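Local structure of polyketide synthase (Synechococcus sp., 4GOX) at residues E62-G65 with D66-Q69; Q96-V99 with N100-K104; D140-E143 with I144-Q148. The protein is the sulfotransferase domain of an olefin synthase and probably transfers a sulfuryl group from PAPS to a polyketide intermediate, activating it on the way to a hydrocarbon. One frame throughout, in Å; residues are numbered along the deposited sequence.

Contact 1 (E62-G65 with D66-Q69); sequences ETMG and DRHQ
Thr63 OG1 takes up two backbone N-H groups, that of Asp66 N at 3.2 Å in a nearly straight bond (163°) and, weakly, that of Gly65 N. In the reciprocal bond Asp66 OD2 accepts from Thr63 N at 3.0 Å, so the two residues close a capping box on the first turn of helix 64-71, with Thr63 as N-cap. The threonine hydroxyl sits between its own backbone N and carbonyl carbon (chi1 77°), which turns it into the mouth of the helix. Thr63 N comes to Asp66 OD2 on the anti side of the carboxylate, 25° out of its plane, and the same Asp66 oxygen lies 3.1 Å from Glu62 CB. Without the carboxylate, as with an alanine here, Thr63 N would probably lose its acceptor and the residues before the helix would be freer to swing away from its first turn. The Glu62 and Asp66 side chains lie side by side, and Glu62 OE1 accepts from Gln16 N. Behind the cap the helical ladder begins with Arg67 N to Thr63 O. On the buried side Met64 and Arg67 run alongside each other. Arg67 is extended from CG to NE and gives its guanidinium to the backbone oxygens of Leu56, His57 and Gly77, while the bent Met64 chain brings Met64 SD to 3.9 Å from Arg67 CD. Met64 CE approaches Arg67 NH1 at 3.5 Å. A water at the guanidinium edge, in its plane, accepts from Arg67 NH1 at 3.0 Å and donates to Met64 O at 3.2 Å.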
# COMPACT_ATOMS: atom_id res chain seq x y z
N GLU A 62 -6.05 8.37 -14.72
CA GLU A 62 -5.63 9.66 -15.23
C GLU A 62 -6.43 10.79 -14.53
O GLU A 62 -5.85 11.71 -13.96
CB GLU A 62 -5.84 9.66 -16.77
CG GLU A 62 -5.28 10.86 -17.49
CD GLU A 62 -3.78 10.99 -17.35
OE1 GLU A 62 -3.05 10.30 -18.09
OE2 GLU A 62 -3.34 11.80 -16.51
N THR A 63 -7.77 10.67 -14.56
CA THR A 63 -8.72 11.62 -13.98
C THR A 63 -9.74 10.87 -13.12
O THR A 63 -9.94 9.66 -13.29
CB THR A 63 -9.53 12.36 -15.09
OG1 THR A 63 -10.54 11.47 -15.58
CG2 THR A 63 -8.65 12.92 -16.22
N MET A 64 -10.48 11.64 -12.28
CA MET A 64 -11.55 11.12 -11.43
C MET A 64 -12.71 10.53 -12.25
O MET A 64 -13.46 9.69 -11.75
CB MET A 64 -12.04 12.20 -10.44
CG MET A 64 -10.99 12.57 -9.43
SD MET A 64 -10.49 11.23 -8.32
CE MET A 64 -11.99 10.93 -7.45
N GLY A 65 -12.78 10.91 -13.52
CA GLY A 65 -13.75 10.39 -14.47
C GLY A 65 -13.42 8.96 -14.86
O GLY A 65 -14.28 8.08 -14.79
N ASP A 66 -12.14 8.69 -15.21
CA ASP A 66 -11.67 7.33 -15.54
C ASP A 66 -11.85 6.43 -14.33
O ASP A 66 -12.31 5.29 -14.46
CB ASP A 66 -10.17 7.30 -15.91
CG ASP A 66 -9.79 8.27 -17.00
OD1 ASP A 66 -10.44 8.25 -18.06
OD2 ASP A 66 -8.85 9.04 -16.80
N ARG A 67 -11.48 6.97 -13.15
CA ARG A 67 -11.56 6.29 -11.87
C ARG A 67 -13.00 5.88 -11.62
O ARG A 67 -13.25 4.70 -11.40
CB ARG A 67 -11.01 7.19 -10.75
CG ARG A 67 -10.99 6.55 -9.37
CD ARG A 67 -10.12 7.38 -8.44
NE ARG A 67 -10.01 6.81 -7.09
CZ ARG A 67 -10.94 6.95 -6.15
NH1 ARG A 67 -12.06 7.61 -6.40
NH2 ARG A 67 -10.74 6.43 -4.95
N HIS A 68 -13.95 6.81 -11.80
CA HIS A 68 -15.36 6.49 -11.65
C HIS A 68 -15.84 5.48 -12.69
O HIS A 68 -16.55 4.55 -12.32
CB HIS A 68 -16.21 7.75 -11.66
CG HIS A 68 -17.66 7.48 -11.40
ND1 HIS A 68 -18.08 6.97 -10.18
CD2 HIS A 68 -18.73 7.65 -12.20
CE1 HIS A 68 -19.40 6.86 -10.29
NE2 HIS A 68 -19.83 7.25 -11.48
N GLN A 69 -15.42 5.61 -13.96
CA GLN A 69 -15.80 4.66 -15.01
C GLN A 69 -15.33 3.24 -14.67
O GLN A 69 -16.14 2.31 -14.72
CB GLN A 69 -15.27 5.07 -16.41
CG GLN A 69 -16.02 6.22 -17.08
CD GLN A 69 -17.51 5.97 -17.31
OE1 GLN A 69 -17.92 4.93 -17.84
NE2 GLN A 69 -18.34 6.94 -16.93
O HOH W 1 -13.65 8.55 -8.77

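Contact 2 (Q96-V99 with N100-K104)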
# COMPACT_ATOMS: atom_id res chain seq x y z
N GLN A 96 -18.86 12.08 -0.14
CA GLN A 96 -19.32 11.56 -1.43
C GLN A 96 -19.60 12.70 -2.44
O GLN A 96 -19.18 12.59 -3.59
CB GLN A 96 -20.56 10.68 -1.22
CG GLN A 96 -20.90 9.76 -2.40
CD GLN A 96 -19.79 8.78 -2.73
OE1 GLN A 96 -19.58 7.78 -2.04
NE2 GLN A 96 -19.06 9.07 -3.81
N ALA A 97 -20.23 13.81 -1.99
CA ALA A 97 -20.54 14.98 -2.82
C ALA A 97 -19.27 15.68 -3.34
O ALA A 97 -19.28 16.18 -4.46
CB ALA A 97 -21.41 15.97 -2.04
N LYS A 98 -18.19 15.72 -2.53
CA LYS A 98 -16.89 16.30 -2.90
C LYS A 98 -16.27 15.39 -4.00
O LYS A 98 -15.74 15.90 -5.00
CB LYS A 98 -15.97 16.38 -1.65
CG LYS A 98 -14.63 17.08 -1.83
CD LYS A 98 -14.73 18.59 -1.82
CE LYS A 98 -13.47 19.23 -2.36
NZ LYS A 98 -13.75 20.54 -3.00
N VAL A 99 -16.41 14.05 -3.84
CA VAL A 99 -15.92 13.04 -4.80
C VAL A 99 -16.71 13.16 -6.15
O VAL A 99 -16.08 13.30 -7.20
CB VAL A 99 -15.91 11.60 -4.21
CG1 VAL A 99 -15.70 10.53 -5.29
CG2 VAL A 99 -14.85 11.47 -3.12
N ASN A 100 -18.07 13.20 -6.07
CA ASN A 100 -19.00 13.33 -7.20
C ASN A 100 -18.75 14.59 -8.03
O ASN A 100 -18.93 14.57 -9.26
CB ASN A 100 -20.46 13.26 -6.73
CG ASN A 100 -20.92 11.89 -6.26
OD1 ASN A 100 -20.15 10.91 -6.21
ND2 ASN A 100 -22.19 11.78 -5.90
N GLN A 101 -18.30 15.65 -7.37
CA GLN A 101 -17.97 16.92 -8.01
C GLN A 101 -16.64 16.84 -8.75
O GLN A 101 -16.50 17.38 -9.85
CB GLN A 101 -18.03 18.07 -6.99
CG GLN A 101 -19.39 18.80 -6.95
CD GLN A 101 -20.63 17.95 -7.23
OE1 GLN A 101 -21.14 17.90 -8.37
NE2 GLN A 101 -21.15 17.28 -6.21
N TRP A 102 -15.67 16.11 -8.18
CA TRP A 102 -14.37 15.89 -8.82
C TRP A 102 -14.57 15.04 -10.06
O TRP A 102 -13.99 15.34 -11.11
CB TRP A 102 -13.43 15.20 -7.86
CG TRP A 102 -12.76 16.11 -6.89
CD1 TRP A 102 -12.34 17.39 -7.11
CD2 TRP A 102 -12.22 15.73 -5.62
NE1 TRP A 102 -11.63 17.85 -6.02
CE2 TRP A 102 -11.53 16.84 -5.09
CE3 TRP A 102 -12.24 14.53 -4.88
CZ2 TRP A 102 -10.91 16.82 -3.85
CZ3 TRP A 102 -11.61 14.50 -3.64
CH2 TRP A 102 -10.96 15.63 -3.14
N VAL A 103 -15.45 14.01 -9.95
CA VAL A 103 -15.84 13.09 -11.01
C VAL A 103 -16.44 13.86 -12.19
O VAL A 103 -15.98 13.70 -13.32
CB VAL A 103 -16.77 11.96 -10.48
CG1 VAL A 103 -17.51 11.25 -11.61
CG2 VAL A 103 -15.97 10.94 -9.65
N LYS A 104 -17.44 14.74 -11.90
CA LYS A 104 -18.11 15.57 -12.90
C LYS A 104 -17.14 16.52 -13.58
O LYS A 104 -17.23 16.71 -14.79
CB LYS A 104 -19.27 16.36 -12.26
CG LYS A 104 -20.57 15.56 -12.19
CD LYS A 104 -21.62 16.29 -11.35
CE LYS A 104 -23.03 15.86 -11.68
NZ LYS A 104 -23.56 16.56 -12.88
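Lys98 lays its aliphatic chain over one face of the Trp102 indole, an i to i+4 CH-pi contact on the last turns of helix 92-104. Lys98 CG stands 4.2 Å from the centroid of the Trp102 six-membered ring and 12° off its normal, and Lys98 CE follows at 3.8 Å from Trp102 CZ2. With CG anti to the backbone N (chi1 -175°) and a bend at chi2, the lysine chain passes across the ring. Lys98 O also lies above the indole plane, toward the rim. Outside this pair, Tyr115 of helix 109-119 meets Trp102 edge-to-face, and Met64 of helix 64-71 touches the indole too. Val99 CG1 and Val103 CG2 are 4.4 Å apart farther round the helix, where Val99 packs on Leu80 and Leu84 of helix 79-88. Toward solvent the contacts become polar. Gln96 NE2 donates to Asn100 OD1 at 3.2 Å from 40° above the carbonyl plane, the two amides turned from each other; Gln81 NE2, bonded to Gln96 OE1, helps set the glutamine amide. One residue on, the bent side chain of Gln101 folds back upon its own helix, and Ala97 O accepts both Gln101 N at 3.1 Å and Gln101 NE2 at 2.8 Å.

Contact 3 (D140-E143 with I144-Q148); sequences DHSE and ILFDQ
Leu145 leans on the imidazole of His141, one helical turn earlier, and every carbon of its side chain meets an atom of His141. Leu145 CB lies 3.6 Å from His141 O, the oxygen that accepts Leu145 N in the helical ladder. Leu145 CG, anti to the carbonyl carbon (chi1 -60°), which turns the branch over the imidazole, lies 3.3 Å from His141 O and 3.7 Å from His141 CD2. Leu145 CD1 stands over the centre of the His141 ring, 3.7 Å from its centroid and 12° off the normal, a CH-pi contact, while Leu145 CD2 reaches His141 NE2 at 3.8 Å. The histidine ring is held by ND1, bonded to Leu59 O, and by stacking with Trp15; Ile144 CG2 meets its edge. Leu145 CB in turn lies above one face of the Phe146 ring, toward the rim. Phe146 CD2 approaches Ser142 OG at 3.6 Å; this hydroxyl is hydrogen-bonded to Tyr151 OH, which also bonds Glu143 OE2, itself salt-bridged to Arg207. Phe146 N still bonds Ser142 O at 2.9 Å, although Phe146 has left helical backbone angles. Its ring packs on Ile26 and Phe28 of strand 26-30, as befits the C-terminal end of a helix against the parallel sheet of an alpha/beta, P-loop-type sulfotransferase fold.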
# COMPACT_ATOMS: atom_id res chain seq x y z
N ASP A 140 4.65 3.27 -13.00
CA ASP A 140 5.25 4.31 -13.85
C ASP A 140 4.55 5.66 -13.66
O ASP A 140 5.19 6.71 -13.84
CB ASP A 140 5.19 3.91 -15.35
CG ASP A 140 6.13 2.76 -15.73
OD1 ASP A 140 7.06 2.47 -14.95
OD2 ASP A 140 5.92 2.17 -16.80
N HIS A 141 3.25 5.66 -13.33
CA HIS A 141 2.49 6.92 -13.14
C HIS A 141 3.08 7.79 -12.02
O HIS A 141 3.05 9.02 -12.12
CB HIS A 141 1.03 6.64 -12.84
CG HIS A 141 0.09 7.77 -13.11
ND1 HIS A 141 -1.20 7.76 -12.62
CD2 HIS A 141 0.27 8.91 -13.83
CE1 HIS A 141 -1.76 8.87 -13.07
NE2 HIS A 141 -0.92 9.58 -13.81
N SER A 142 3.64 7.16 -10.98
CA SER A 142 4.21 7.88 -9.84
C SER A 142 5.43 8.70 -10.23
O SER A 142 5.50 9.88 -9.90
CB SER A 142 4.53 6.93 -8.70
OG SER A 142 5.14 7.65 -7.64
N GLU A 143 6.37 8.10 -10.96
CA GLU A 143 7.56 8.80 -11.41
C GLU A 143 7.22 9.91 -12.41
O GLU A 143 7.96 10.90 -12.48
CB GLU A 143 8.63 7.83 -11.94
CG GLU A 143 9.26 7.03 -10.80
CD GLU A 143 10.00 7.88 -9.78
OE1 GLU A 143 10.98 8.55 -10.17
OE2 GLU A 143 9.58 7.91 -8.60
N ILE A 144 6.08 9.79 -13.12
CA ILE A 144 5.58 10.83 -14.01
C ILE A 144 5.02 12.02 -13.20
O ILE A 144 5.31 13.17 -13.52
CB ILE A 144 4.58 10.24 -15.07
CG1 ILE A 144 5.37 9.64 -16.26
CG2 ILE A 144 3.56 11.29 -15.58
CD1 ILE A 144 4.70 8.53 -17.02
N LEU A 145 4.24 11.74 -12.15
CA LEU A 145 3.58 12.78 -11.33
C LEU A 145 4.43 13.49 -10.28
O LEU A 145 4.17 14.65 -9.99
CB LEU A 145 2.33 12.22 -10.63
CG LEU A 145 1.19 11.67 -11.49
CD1 LEU A 145 0.16 10.96 -10.61
CD2 LEU A 145 0.53 12.76 -12.34
N PHE A 146 5.40 12.78 -9.67
CA PHE A 146 6.17 13.28 -8.53
C PHE A 146 7.68 13.33 -8.72
O PHE A 146 8.26 12.45 -9.35
CB PHE A 146 5.88 12.41 -7.30
CG PHE A 146 4.41 12.20 -7.02
CD1 PHE A 146 3.64 13.21 -6.45
CD2 PHE A 146 3.81 10.97 -7.28
CE1 PHE A 146 2.28 13.01 -6.19
CE2 PHE A 146 2.46 10.77 -7.00
CZ PHE A 146 1.70 11.80 -6.47
N ASP A 147 8.31 14.33 -8.08
CA ASP A 147 9.76 14.51 -8.09
C ASP A 147 10.40 13.69 -7.00
O ASP A 147 11.47 13.12 -7.21
CB ASP A 147 10.11 15.99 -7.80
CG ASP A 147 10.14 16.95 -8.97
OD1 ASP A 147 10.18 18.17 -8.73
OD2 ASP A 147 10.20 16.47 -10.14
N GLN A 148 9.77 13.67 -5.82
CA GLN A 148 10.29 13.08 -4.59
C GLN A 148 9.46 11.96 -3.96
O GLN A 148 9.43 11.86 -2.73
CB GLN A 148 10.52 14.21 -3.55
CG GLN A 148 11.77 15.04 -3.79
CD GLN A 148 12.97 14.45 -3.10
OE1 GLN A 148 13.30 14.81 -1.97
NE2 GLN A 148 13.67 13.54 -3.78

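In the fold
The three contacts follow one another along the chain, each built on one helix: the start of 64-71, the later turns of 92-104 and the end of 136-145. Contacts 1 and 2 are neighbours, their centres 11 Å apart, and touch where Val103 CG2 packs 3.5 Å from Met64 O; helices 79-88 and 109-119 complete this helical cluster. Contact 3 lies about 18 Å from contact 1 and 24 Å from contact 2, centre to centre. It meets contact 1 through Glu62 and His141, both also close to Trp15, but does not touch contact 2. Helix 136-145 leads into strand 149-155 of the central parallel sheet; contact 2 lies farthest out and contact 3 nearest the centre of the sulfotransferase fold.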